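PDB 4G2A: YARHG domain-containing protein from Legionella pneumophila subsp. pneumophila, which is of unknown function but may bind nutrients, and combines a DUF4424 region with a C-terminal YARHG domain. Local coordinates for residues Y93-T98 with H141-G146; I28-K33 with W44-N49; G7-L12 with P67-D72. One frame throughout, in Å; residues are numbered along the deposited sequence.

In the fold
All three contacts lie in the strand-rich part of the chain, on strands that pair with or pack against one another. Contact 1 and contact 2, their centres about 9 Å apart, join through neighbouring strands 136-150 and 43-54: H45 NE2 meets D142 OD1 at 2.7 Å on one face, and H141 N meets C48 O at 2.8 Å in the backbone. Contact 3 lies about 11 Å from contact 1, centre to centre, and reaches it where G146 N bonds G7 O at 2.7 Å. Contacts 2 and 3 are about 14 Å apart between centres, yet Y46 still packs on G10 through its ring atom CE2 and on E9 through OH. The sulfates bound at contact 2 probably come from the crystallisation liquor and mark no known site.

Contact 1. Residues Y93-T98 with H141-G146; sequences YDFLVT and HDYSTG
The carbonyl oxygen of D142 is held by the backbone N-H of L96, with N and O 2.8 Å apart, and a weaker CA-H...O contact from F95 CA meets the same oxygen. Both sit at a beta bulge in the antiparallel pairing of strands 95-99 and 136-150: Y93 and S144 form one hydrogen-bonded pair, L96 and D142 the next, and the register slips by one residue between them. Y93 N to S144 O, at 2.7 Å, closes the other end. At the bulge the chain turns a corner at D94, whose O accepts a bond from a water, 2.6 Å away; the same water reaches D142 OD1 weakly, while that oxygen's stronger partner is H45 NE2.

F95, H141 and Y143 make an aromatic cluster, which F66 extends. CG of F95 is anti to the backbone N (chi1 179°), and the far end of the ring comes up to H141. It meets H141 edge-to-face, planes at 62°, its CE1 over the imidazole centre, 3.8 Å above the plane. Beside it, F95 CD1 touches Y143 CD1 at 3.7 Å in an oblique pairing. V97 supplies the edge contact: its CG2 lies in the imidazole plane, 3.9 Å from H141 CD2.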
loop_
_atom_site.group_PDB
_atom_site.type_symbol
_atom_site.label_atom_id
_atom_site.label_comp_id
_atom_site.label_asym_id
_atom_site.label_seq_id
_atom_site.Cartn_x
_atom_site.Cartn_y
_atom_site.Cartn_z
ATOM N N TYR A 93 10.241 -8.884 3.163
ATOM C CA TYR A 93 10.364 -9.959 4.128
ATOM C C TYR A 93 10.010 -11.274 3.512
ATOM O O TYR A 93 8.992 -11.378 2.828
ATOM C CB TYR A 93 9.448 -9.671 5.347
ATOM C CG TYR A 93 9.736 -8.328 5.960
ATOM C CD1 TYR A 93 10.830 -8.146 6.801
ATOM C CD2 TYR A 93 8.983 -7.210 5.621
ATOM C CE1 TYR A 93 11.143 -6.893 7.320
ATOM C CE2 TYR A 93 9.306 -5.946 6.112
ATOM C CZ TYR A 93 10.379 -5.798 6.975
ATOM O OH TYR A 93 10.710 -4.570 7.479
ATOM N N ASP A 94 10.830 -12.291 3.803
ATOM C CA ASP A 94 10.645 -13.695 3.414
ATOM C C ASP A 94 10.418 -13.819 1.915
ATOM O O ASP A 94 9.451 -14.436 1.464
ATOM C CB ASP A 94 9.495 -14.354 4.221
ATOM C CG ASP A 94 9.638 -14.180 5.728
ATOM O OD1 ASP A 94 10.676 -14.619 6.285
ATOM O OD2 ASP A 94 8.730 -13.579 6.346
ATOM N N PHE A 95 11.299 -13.184 1.151
ATOM C CA PHE A 95 11.289 -13.238 -0.298
ATOM C C PHE A 95 11.584 -14.649 -0.748
ATOM O O PHE A 95 12.602 -15.233 -0.365
ATOM C CB PHE A 95 12.315 -12.267 -0.883
ATOM C CG PHE A 95 12.362 -12.295 -2.391
ATOM C CD1 PHE A 95 11.430 -11.582 -3.147
ATOM C CD2 PHE A 95 13.339 -13.032 -3.061
ATOM C CE1 PHE A 95 11.462 -11.617 -4.547
ATOM C CE2 PHE A 95 13.386 -13.046 -4.461
ATOM C CZ PHE A 95 12.446 -12.338 -5.194
ATOM N N LEU A 96 10.667 -15.199 -1.541
ATOM C CA LEU A 96 10.766 -16.509 -2.150
ATOM C C LEU A 96 10.524 -16.368 -3.648
ATOM O O LEU A 96 9.520 -15.768 -4.040
ATOM C CB LEU A 96 9.746 -17.496 -1.541
ATOM C CG LEU A 96 9.810 -17.793 -0.047
ATOM C CD1 LEU A 96 8.599 -18.602 0.364
ATOM C CD2 LEU A 96 11.117 -18.509 0.341
ATOM N N VAL A 97 11.436 -16.921 -4.476
ATOM C CA VAL A 97 11.331 -16.937 -5.932
ATOM C C VAL A 97 11.391 -18.389 -6.425
ATOM O O VAL A 97 12.200 -19.193 -5.934
ATOM C CB VAL A 97 12.358 -16.007 -6.657
ATOM C CG1 VAL A 97 13.796 -16.238 -6.187
ATOM C CG2 VAL A 97 12.247 -16.101 -8.178
ATOM N N THR A 98 10.470 -18.724 -7.356
ATOM C CA THR A 98 10.397 -20.010 -8.042
ATOM C C THR A 98 10.580 -19.764 -9.548
ATOM O O THR A 98 10.010 -18.815 -10.099
ATOM C CB THR A 98 9.095 -20.791 -7.744
ATOM O OG1 THR A 98 8.001 -20.202 -8.437
ATOM C CG2 THR A 98 8.785 -20.912 -6.257
ATOM N N HIS A 141 7.016 -14.699 -7.456
ATOM C CA HIS A 141 7.480 -13.976 -6.285
ATOM C C HIS A 141 6.461 -14.095 -5.164
ATOM O O HIS A 141 5.247 -14.090 -5.398
ATOM C CB HIS A 141 7.701 -12.492 -6.601
ATOM C CG HIS A 141 8.906 -12.190 -7.421
ATOM N ND1 HIS A 141 9.157 -10.906 -7.880
ATOM C CD2 HIS A 141 9.888 -13.008 -7.867
ATOM C CE1 HIS A 141 10.280 -10.982 -8.572
ATOM N NE2 HIS A 141 10.754 -12.230 -8.592
ATOM N N ASP A 142 6.966 -14.201 -3.944
ATOM C CA ASP A 142 6.174 -14.257 -2.720
ATOM C C ASP A 142 7.020 -13.564 -1.670
ATOM O O ASP A 142 8.165 -13.953 -1.454
ATOM C CB ASP A 142 5.795 -15.710 -2.341
ATOM C CG ASP A 142 5.047 -15.915 -1.032
ATOM O OD1 ASP A 142 4.753 -14.914 -0.346
ATOM O OD2 ASP A 142 4.793 -17.085 -0.671
ATOM N N TYR A 143 6.497 -12.476 -1.108
ATOM C CA TYR A 143 7.173 -11.681 -0.093
ATOM C C TYR A 143 6.156 -10.755 0.584
ATOM O O TYR A 143 5.010 -10.653 0.143
ATOM C CB TYR A 143 8.356 -10.879 -0.693
ATOM C CG TYR A 143 7.966 -9.973 -1.843
ATOM C CD1 TYR A 143 7.901 -10.457 -3.148
ATOM C CD2 TYR A 143 7.728 -8.619 -1.639
ATOM C CE1 TYR A 143 7.555 -9.626 -4.210
ATOM C CE2 TYR A 143 7.404 -7.776 -2.695
ATOM C CZ TYR A 143 7.304 -8.287 -3.976
ATOM O OH TYR A 143 6.980 -7.461 -5.015
ATOM N N SER A 144 6.601 -10.076 1.645
ATOM C CA SER A 144 5.809 -9.110 2.405
ATOM C C SER A 144 6.586 -7.837 2.594
ATOM O O SER A 144 7.801 -7.831 2.468
ATOM C CB SER A 144 5.434 -9.681 3.774
ATOM O OG SER A 144 4.573 -10.791 3.601
ATOM N N THR A 145 5.885 -6.766 2.921
ATOM C CA THR A 145 6.456 -5.455 3.257
ATOM C C THR A 145 5.640 -4.926 4.419
ATOM O O THR A 145 4.600 -5.510 4.744
ATOM C CB THR A 145 6.423 -4.473 2.047
ATOM O OG1 THR A 145 5.074 -4.104 1.768
ATOM C CG2 THR A 145 7.100 -5.016 0.793
ATOM N N GLY A 146 6.076 -3.815 4.990
ATOM C CA GLY A 146 5.311 -3.080 5.985
ATOM C C GLY A 146 4.308 -2.206 5.248
ATOM O O GLY A 146 4.309 -2.145 4.004
HETATM O O HOH W 1 6.937 -15.137 1.707
HETATM O O HOH W 2 6.037 -12.844 4.278
#

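Contact 2. Residues I28-K33 with W44-N49; sequences IRISGK and WHYNCN. With SO4 (sulfate ion), chain D; SO4 (sulfate ion), chain E.
A beta hairpin built from strands 21-33 and 43-54 accounts for this contact; segments 28-33 and 44-49 run antiparallel, 158° between their directions. R29 with N47 and S31 with H45 are hydrogen-bonded pairs, each tied by two backbone bonds; I28 with C48, I30 with Y46 and G32 with W44 are the non-hydrogen-bonded pairs between and beyond them.

The second set of pairs forms an apolar face. I30 lies between two aromatic side chains and crosses both at a slant. Its CG2 sits over the face of the Y46 ring as a CH-pi contact, 4.0 Å from the centroid and 17° off the normal. The same methyl touches W44 CE3 at 3.6 Å, and the branch ending in CD1 reaches the CD2-CE2 side of the tyrosine. W44 then leans across the strand so that CE3 comes within 3.4 Å of G32 N; the glycine has no CB to crowd CZ3, and the CE3-CZ3 side of the indole comes up to the backbone obliquely. Further along, I28 CG2 meets C48 SG at 3.9 Å.

The opposite face is polar. R29, its chain extended from CG to NE, presents the guanidinium edge-on to two sulfates. NH1 donates to O3 of sulfate D at 2.7 Å, and NH2 donates to O2 of that ion at 2.7 Å, a two-pronged grip. NE donates almost straight (172°) to O3 of sulfate E, 3.2 Å away. On the same polar face H45 NE2 hydrogen-bonds D142 OD1 of the adjacent strand 136-150.

Strand 174-180 runs alongside 21-33, bonded through R176, E178 and I180, while strand 136-150 flanks 43-54. V157 and Y159 of strand 155-160 pack onto the apolar face, V157 against I30 and W44, Y159 against I28 and C48.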
loop_
_atom_site.group_PDB
_atom_site.type_symbol
_atom_site.label_atom_id
_atom_site.label_comp_id
_atom_site.label_asym_id
_atom_site.label_seq_id
_atom_site.Cartn_x
_atom_site.Cartn_y
_atom_site.Cartn_z
ATOM N N ILE A 28 -0.398 -9.797 -10.386
ATOM C CA ILE A 28 0.136 -9.227 -9.157
ATOM C C ILE A 28 -0.994 -8.988 -8.136
ATOM O O ILE A 28 -1.882 -8.154 -8.326
ATOM C CB ILE A 28 0.945 -7.943 -9.513
ATOM C CG1 ILE A 28 2.137 -8.311 -10.456
ATOM C CG2 ILE A 28 1.443 -7.218 -8.246
ATOM C CD1 ILE A 28 2.633 -7.217 -11.378
ATOM N N ARG A 29 -0.930 -9.736 -7.046
ATOM C CA ARG A 29 -1.917 -9.694 -5.975
ATOM C C ARG A 29 -1.255 -9.127 -4.747
ATOM O O ARG A 29 -0.245 -9.657 -4.318
ATOM C CB ARG A 29 -2.480 -11.108 -5.724
ATOM C CG ARG A 29 -3.813 -11.099 -5.021
ATOM C CD ARG A 29 -4.281 -12.509 -4.792
ATOM N NE ARG A 29 -5.502 -12.573 -3.991
ATOM C CZ ARG A 29 -5.505 -12.673 -2.671
ATOM N NH1 ARG A 29 -4.362 -12.720 -1.999
ATOM N NH2 ARG A 29 -6.647 -12.707 -2.009
ATOM N N ILE A 30 -1.771 -8.006 -4.231
ATOM C CA ILE A 30 -1.216 -7.292 -3.070
ATOM C C ILE A 30 -2.318 -7.291 -2.019
ATOM O O ILE A 30 -3.393 -6.707 -2.230
ATOM C CB ILE A 30 -0.705 -5.868 -3.455
ATOM C CG1 ILE A 30 0.243 -5.910 -4.688
ATOM C CG2 ILE A 30 -0.040 -5.195 -2.261
ATOM C CD1 ILE A 30 0.787 -4.537 -5.198
ATOM N N SER A 31 -2.098 -8.057 -0.946
ATOM C CA SER A 31 -3.109 -8.278 0.094
ATOM C C SER A 31 -2.707 -7.712 1.454
ATOM O O SER A 31 -1.626 -8.017 1.942
ATOM C CB SER A 31 -3.402 -9.767 0.220
ATOM O OG SER A 31 -4.495 -9.920 1.105
ATOM N N GLY A 32 -3.602 -6.926 2.053
ATOM C CA GLY A 32 -3.403 -6.265 3.346
ATOM C C GLY A 32 -3.778 -7.100 4.556
ATOM O O GLY A 32 -4.692 -7.919 4.498
ATOM N N LYS A 33 -3.065 -6.874 5.666
ATOM C CA LYS A 33 -3.262 -7.496 6.976
ATOM C C LYS A 33 -3.012 -6.435 8.032
ATOM O O LYS A 33 -2.046 -5.685 7.889
ATOM C CB LYS A 33 -2.294 -8.676 7.148
ATOM C CG LYS A 33 -2.574 -9.582 8.341
ATOM C CD LYS A 33 -1.537 -10.715 8.424
ATOM C CE LYS A 33 -1.804 -11.619 9.610
ATOM N NZ LYS A 33 -0.716 -12.615 9.836
ATOM N N TRP A 44 1.583 -5.760 3.802
ATOM C CA TRP A 44 1.131 -6.118 2.472
ATOM C C TRP A 44 1.846 -7.398 2.057
ATOM O O TRP A 44 3.069 -7.509 2.219
ATOM C CB TRP A 44 1.387 -4.993 1.462
ATOM C CG TRP A 44 0.573 -3.762 1.708
ATOM C CD1 TRP A 44 1.003 -2.598 2.264
ATOM C CD2 TRP A 44 -0.810 -3.566 1.379
ATOM N NE1 TRP A 44 -0.027 -1.698 2.331
ATOM C CE2 TRP A 44 -1.153 -2.258 1.782
ATOM C CE3 TRP A 44 -1.786 -4.353 0.740
ATOM C CZ2 TRP A 44 -2.426 -1.716 1.568
ATOM C CZ3 TRP A 44 -3.065 -3.832 0.571
ATOM C CH2 TRP A 44 -3.367 -2.520 0.958
ATOM N N HIS A 45 1.075 -8.363 1.539
ATOM C CA HIS A 45 1.571 -9.645 1.045
ATOM C C HIS A 45 1.414 -9.676 -0.465
ATOM O O HIS A 45 0.312 -9.551 -0.984
ATOM C CB HIS A 45 0.833 -10.809 1.722
ATOM C CG HIS A 45 1.336 -12.165 1.333
ATOM N ND1 HIS A 45 0.503 -13.267 1.348
ATOM C CD2 HIS A 45 2.563 -12.551 0.909
ATOM C CE1 HIS A 45 1.248 -14.284 0.950
ATOM N NE2 HIS A 45 2.494 -13.898 0.674
ATOM N N TYR A 46 2.532 -9.823 -1.161
ATOM C CA TYR A 46 2.608 -9.825 -2.615
ATOM C C TYR A 46 2.770 -11.222 -3.168
ATOM O O TYR A 46 3.725 -11.915 -2.802
ATOM C CB TYR A 46 3.802 -8.970 -3.093
ATOM C CG TYR A 46 3.789 -7.520 -2.659
ATOM C CD1 TYR A 46 4.062 -7.164 -1.338
ATOM C CD2 TYR A 46 3.657 -6.498 -3.591
ATOM C CE1 TYR A 46 4.097 -5.826 -0.941
ATOM C CE2 TYR A 46 3.701 -5.161 -3.210
ATOM C CZ TYR A 46 3.915 -4.828 -1.882
ATOM O OH TYR A 46 3.943 -3.502 -1.520
ATOM N N ASN A 47 1.834 -11.648 -4.040
ATOM C CA ASN A 47 1.950 -12.905 -4.777
ATOM C C ASN A 47 1.990 -12.491 -6.241
ATOM O O ASN A 47 1.003 -11.968 -6.765
ATOM C CB ASN A 47 0.836 -13.879 -4.462
ATOM C CG ASN A 47 0.865 -14.416 -3.065
ATOM O OD1 ASN A 47 0.196 -13.898 -2.169
ATOM N ND2 ASN A 47 1.527 -15.544 -2.877
ATOM N N CYS A 48 3.165 -12.589 -6.861
ATOM C CA CYS A 48 3.347 -12.107 -8.224
ATOM C C CYS A 48 3.757 -13.212 -9.156
ATOM O O CYS A 48 4.729 -13.896 -8.897
ATOM C CB CYS A 48 4.363 -10.970 -8.269
ATOM S SG CYS A 48 4.156 -9.717 -6.979
ATOM N N ASN A 49 3.071 -13.318 -10.284
ATOM C CA ASN A 49 3.419 -14.260 -11.314
ATOM C C ASN A 49 3.798 -13.474 -12.541
ATOM O O ASN A 49 3.255 -12.396 -12.762
ATOM C CB ASN A 49 2.300 -15.287 -11.593
ATOM C CG ASN A 49 2.887 -16.537 -12.208
ATOM O OD1 ASN A 49 3.394 -17.412 -11.505
ATOM N ND2 ASN A 49 2.921 -16.610 -13.536
HETATM S S SO4 D . -6.057 -13.066 1.355
HETATM O O1 SO4 D . -5.836 -12.618 2.732
HETATM O O2 SO4 D . -6.899 -12.103 0.631
HETATM O O3 SO4 D . -4.776 -13.207 0.670
HETATM O O4 SO4 D . -6.713 -14.375 1.399
HETATM S S SO4 E . -9.788 -12.685 -4.934
HETATM O O1 SO4 E . -9.813 -13.040 -3.511
HETATM O O2 SO4 E . -10.325 -11.332 -5.117
HETATM O O3 SO4 E . -8.403 -12.752 -5.429
HETATM O O4 SO4 E . -10.616 -13.625 -5.694
HETATM O O HOH W 3 -1.191 -11.538 -2.060
#

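Contact 3. Residues G7-L12 with P67-D72; sequences GGEGSL and PFPIND
No planar side chain carries this contact; the puckered rings of P67 and P69, with the carbonyl of P67, meet segment 7-12, and each ring touches through one carbon. P69 presents CG to the backbone at G8 and E9, 4.0 Å from G8 CA, and elsewhere packs on Y121. P67 turns CD to the chain at S11 and L12, with L12 O 3.8 Å from that carbon; L119 touches the same proline from outside the pair.

Between the two prolines the chains stand apart, and no direct hydrogen bond joins them. A water bridges them instead. It donates to E9 O at 2.7 Å and to P67 O, also at 2.7 Å, and S11 OG is hydrogen-bonded to it at 2.9 Å. With OG anti to the carbonyl carbon (chi1 -77°), the serine hydroxyl lies beside its own backbone N, while CB packs on P67 O at 3.6 Å. The water therefore ties two carbonyls, both acceptors, that could not bond each other.

Residues 8-12 and 67-69 run nearly antiparallel, 164° between their end-to-end directions, but S11 CA and P67 CA lie 6.5 Å apart, wider than the spacing of a regular beta pair. Proline nitrogens at 67 and 69 carry no hydrogen to donate. The arrangement is that of a splayed, water-bridged end of an antiparallel strand pair, where strands 10-15 and 60-68 part company.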
loop_
_atom_site.group_PDB
_atom_site.type_symbol
_atom_site.label_atom_id
_atom_site.label_comp_id
_atom_site.label_asym_id
_atom_site.label_seq_id
_atom_site.Cartn_x
_atom_site.Cartn_y
_atom_site.Cartn_z
ATOM N N GLY A 7 7.503 1.632 4.543
ATOM C CA GLY A 7 7.246 0.217 4.773
ATOM C C GLY A 7 7.788 -0.765 3.748
ATOM O O GLY A 7 7.813 -1.970 4.006
ATOM N N GLY A 8 8.225 -0.267 2.600
ATOM C CA GLY A 8 8.722 -1.105 1.509
ATOM C C GLY A 8 7.703 -1.209 0.396
ATOM O O GLY A 8 6.560 -0.767 0.546
ATOM N N GLU A 9 8.118 -1.757 -0.743
ATOM C CA GLU A 9 7.236 -1.884 -1.904
ATOM C C GLU A 9 7.692 -3.008 -2.839
ATOM O O GLU A 9 8.831 -3.487 -2.750
ATOM C CB GLU A 9 7.135 -0.548 -2.682
ATOM C CG GLU A 9 8.442 0.039 -3.231
ATOM C CD GLU A 9 8.272 1.021 -4.385
ATOM O OE1 GLU A 9 7.232 0.969 -5.085
ATOM O OE2 GLU A 9 9.212 1.805 -4.636
ATOM N N GLY A 10 6.794 -3.392 -3.734
ATOM C CA GLY A 10 7.069 -4.395 -4.742
ATOM C C GLY A 10 7.671 -3.816 -6.008
ATOM O O GLY A 10 7.593 -2.608 -6.267
ATOM N N SER A 11 8.325 -4.676 -6.776
ATOM C CA SER A 11 8.975 -4.281 -8.025
ATOM C C SER A 11 8.930 -5.427 -9.016
ATOM O O SER A 11 8.962 -6.598 -8.602
ATOM C CB SER A 11 10.430 -3.883 -7.773
ATOM O OG SER A 11 10.579 -2.588 -7.211
ATOM N N LEU A 12 8.852 -5.097 -10.318
ATOM C CA LEU A 12 8.929 -6.096 -11.394
ATOM C C LEU A 12 10.322 -6.756 -11.367
ATOM O O LEU A 12 11.275 -6.065 -10.976
ATOM C CB LEU A 12 8.726 -5.435 -12.795
ATOM C CG LEU A 12 7.322 -5.126 -13.276
ATOM C CD1 LEU A 12 7.373 -4.498 -14.633
ATOM C CD2 LEU A 12 6.444 -6.377 -13.339
ATOM N N PRO A 67 14.806 -5.775 -7.394
ATOM C CA PRO A 67 15.333 -4.643 -6.613
ATOM C C PRO A 67 14.435 -4.287 -5.446
ATOM O O PRO A 67 13.225 -4.489 -5.507
ATOM C CB PRO A 67 15.389 -3.495 -7.622
ATOM C CG PRO A 67 14.800 -4.012 -8.880
ATOM C CD PRO A 67 14.113 -5.297 -8.602
ATOM N N PHE A 68 15.006 -3.729 -4.390
ATOM C CA PHE A 68 14.184 -3.390 -3.224
ATOM C C PHE A 68 14.749 -2.195 -2.431
ATOM O O PHE A 68 15.965 -1.973 -2.418
ATOM C CB PHE A 68 14.049 -4.628 -2.293
ATOM C CG PHE A 68 15.353 -5.296 -1.932
ATOM C CD1 PHE A 68 16.169 -4.779 -0.924
ATOM C CD2 PHE A 68 15.758 -6.451 -2.573
ATOM C CE1 PHE A 68 17.370 -5.404 -0.584
ATOM C CE2 PHE A 68 16.962 -7.080 -2.227
ATOM C CZ PHE A 68 17.766 -6.546 -1.247
ATOM N N PRO A 69 13.876 -1.444 -1.717
ATOM C CA PRO A 69 14.396 -0.389 -0.819
ATOM C C PRO A 69 14.961 -1.015 0.460
ATOM O O PRO A 69 14.638 -2.151 0.805
ATOM C CB PRO A 69 13.153 0.476 -0.533
ATOM C CG PRO A 69 11.979 -0.442 -0.714
ATOM C CD PRO A 69 12.403 -1.574 -1.612
ATOM N N ILE A 70 15.820 -0.289 1.162
ATOM C CA ILE A 70 16.414 -0.792 2.408
ATOM C C ILE A 70 16.228 0.206 3.535
ATOM O O ILE A 70 15.891 1.373 3.284
ATOM C CB ILE A 70 17.912 -1.129 2.252
ATOM C CG1 ILE A 70 18.755 0.121 1.904
ATOM C CG2 ILE A 70 18.148 -2.311 1.322
ATOM C CD1 ILE A 70 20.204 0.093 2.481
ATOM N N ASN A 71 16.509 -0.231 4.777
ATOM C CA ASN A 71 16.516 0.685 5.909
ATOM C C ASN A 71 17.875 1.384 5.886
ATOM O O ASN A 71 18.901 0.754 6.126
ATOM C CB ASN A 71 16.241 -0.041 7.240
ATOM C CG ASN A 71 16.114 0.875 8.433
ATOM O OD1 ASN A 71 16.561 2.042 8.435
ATOM N ND2 ASN A 71 15.544 0.342 9.501
ATOM N N ASP A 72 17.895 2.655 5.482
ATOM C CA ASP A 72 19.163 3.379 5.379
ATOM C C ASP A 72 19.434 4.255 6.625
ATOM O O ASP A 72 20.425 4.978 6.657
ATOM C CB ASP A 72 19.212 4.219 4.087
ATOM C CG ASP A 72 18.101 5.237 3.926
ATOM O OD1 ASP A 72 17.419 5.545 4.936
ATOM O OD2 ASP A 72 17.895 5.714 2.784
HETATM O O HOH W 4 10.939 -3.530 -4.467
#